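PDB 6U9I: BvnE from Penicillium brevicompactum, which probably catalyses a stereoselective semipinacol rearrangement during assembly of the fungal brevianamide alkaloids. Local coordinates for residues Phe68-Leu71 against Thr72-Lys76. Numbering follows the deposited sequence.
Sequences FKTL and TAQMK
Phe68 O takes two bonds from Thr72 as helix 61-74 nears its C-terminal end, a worked example of a threonine hydroxyl doubling the i to i+4 bond of an alpha-helix. The backbone N of Thr72 lies 2.8 Å from that oxygen in a nearly straight bond (170° at the hydrogen). The hydroxyl OG1 of Thr72 donates to the same Phe68 O, also at 2.8 Å, and comes from the opposite face of the carbonyl plane. With chi1 at 59°, OG1 sits between the backbone N and the carbonyl carbon of its own residue and is turned back along the helix.

Beyond this doubly gripped oxygen the pattern slackens. Ala73 N is shared weakly between Lys69 O and Thr70 O. Gln74 N bonds weakly to Thr70 O and better to Leu71 O at 3.1 Å, an i to i+3 bond of 3-10 type whose donor stands above the carbonyl plane. Met75 N adds a weak bond to Leu71 O, and at Met75 helical backbone angles end; Lys76 then pairs through its backbone with Glu106, carrying the chain into the sheet.

Thr72 also packs on Phe32, Pro34 and Met37. On the outer surface Thr70 and Gln74 run side by side, Thr70 CG2 touching Gln74 NE2 at 3.3 Å without a hydrogen bond. The buried Met75 crosses Leu71 at a slant, its methyl CE meeting Leu71 CD1 at 3.6 Å.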
loop_
_atom_site.group_PDB
_atom_site.type_symbol
_atom_site.label_atom_id
_atom_site.label_comp_id
_atom_site.label_asym_id
_atom_site.label_seq_id
_atom_site.Cartn_x
_atom_site.Cartn_y
_atom_site.Cartn_z
ATOM N N PHE A 68 -13.019 -12.443 -12.718
ATOM C CA PHE A 68 -11.911 -12.571 -13.660
ATOM C C PHE A 68 -12.377 -13.082 -15.019
ATOM O O PHE A 68 -11.745 -12.775 -16.037
ATOM C CB PHE A 68 -10.827 -13.478 -13.073
ATOM C CG PHE A 68 -9.976 -12.801 -12.019
ATOM C CD1 PHE A 68 -9.652 -11.455 -12.135
ATOM C CD2 PHE A 68 -9.498 -13.507 -10.922
ATOM C CE1 PHE A 68 -8.867 -10.820 -11.168
ATOM C CE2 PHE A 68 -8.696 -12.882 -9.959
ATOM C CZ PHE A 68 -8.394 -11.532 -10.083
ATOM N N LYS A 69 -13.469 -13.857 -15.065
ATOM C CA LYS A 69 -14.029 -14.237 -16.361
ATOM C C LYS A 69 -14.407 -12.999 -17.165
ATOM O O LYS A 69 -14.189 -12.942 -18.381
ATOM C CB LYS A 69 -15.246 -15.139 -16.176
ATOM C CG LYS A 69 -14.938 -16.501 -15.593
ATOM C CD LYS A 69 -16.188 -17.364 -15.577
ATOM C CE LYS A 69 -15.882 -18.739 -15.014
ATOM N NZ LYS A 69 -17.061 -19.639 -15.118
ATOM N N THR A 70 -14.951 -11.986 -16.490
ATOM C CA THR A 70 -15.255 -10.720 -17.142
ATOM C C THR A 70 -13.982 -9.989 -17.545
ATOM O O THR A 70 -13.841 -9.547 -18.693
ATOM C CB THR A 70 -16.105 -9.854 -16.211
ATOM O OG1 THR A 70 -17.399 -10.449 -16.072
ATOM C CG2 THR A 70 -16.251 -8.445 -16.760
ATOM N N LEU A 71 -13.037 -9.863 -16.609
ATOM C CA LEU A 71 -11.825 -9.092 -16.868
ATOM C C LEU A 71 -11.009 -9.702 -18.001
ATOM O O LEU A 71 -10.541 -8.986 -18.896
ATOM C CB LEU A 71 -10.988 -8.994 -15.592
ATOM C CG LEU A 71 -9.786 -8.055 -15.668
ATOM C CD1 LEU A 71 -10.257 -6.625 -15.503
ATOM C CD2 LEU A 71 -8.791 -8.399 -14.585
ATOM N N THR A 72 -10.825 -11.027 -17.985
ATOM C CA THR A 72 -10.034 -11.668 -19.030
ATOM C C THR A 72 -10.728 -11.647 -20.387
ATOM O O THR A 72 -10.069 -11.888 -21.406
ATOM C CB THR A 72 -9.679 -13.114 -18.645
ATOM O OG1 THR A 72 -10.873 -13.884 -18.431
ATOM C CG2 THR A 72 -8.833 -13.129 -17.382
ATOM N N ALA A 73 -12.032 -11.371 -20.427
ATOM C CA ALA A 73 -12.726 -11.205 -21.699
ATOM C C ALA A 73 -12.627 -9.785 -22.245
ATOM O O ALA A 73 -12.836 -9.583 -23.446
ATOM C CB ALA A 73 -14.198 -11.588 -21.558
ATOM N N GLN A 74 -12.305 -8.801 -21.404
ATOM C CA GLN A 74 -12.308 -7.406 -21.817
ATOM C C GLN A 74 -10.924 -6.789 -21.946
ATOM O O GLN A 74 -10.817 -5.641 -22.393
ATOM C CB GLN A 74 -13.133 -6.568 -20.830
ATOM C CG GLN A 74 -14.568 -7.027 -20.717
ATOM C CD GLN A 74 -15.320 -6.295 -19.631
ATOM O OE1 GLN A 74 -14.757 -5.443 -18.937
ATOM N NE2 GLN A 74 -16.601 -6.621 -19.474
ATOM N N MET A 75 -9.866 -7.495 -21.559
ATOM C CA MET A 75 -8.529 -6.935 -21.595
ATOM C C MET A 75 -7.558 -7.931 -22.211
ATOM O O MET A 75 -7.759 -9.146 -22.145
ATOM C CB MET A 75 -8.060 -6.528 -20.191
ATOM C CG MET A 75 -9.093 -5.678 -19.470
ATOM S SD MET A 75 -8.372 -4.421 -18.422
ATOM C CE MET A 75 -7.421 -5.466 -17.330
ATOM N N LYS A 76 -6.512 -7.389 -22.826
ATOM C CA LYS A 76 -5.477 -8.171 -23.481
ATOM C C LYS A 76 -4.115 -7.716 -22.975
ATOM O O LYS A 76 -3.958 -6.600 -22.473
ATOM C CB LYS A 76 -5.531 -8.023 -25.019
ATOM C CG LYS A 76 -6.933 -7.865 -25.592
ATOM C CD LYS A 76 -7.224 -6.405 -25.966
ATOM C CE LYS A 76 -8.727 -6.108 -26.016
ATOM N NZ LYS A 76 -8.991 -4.709 -26.455
#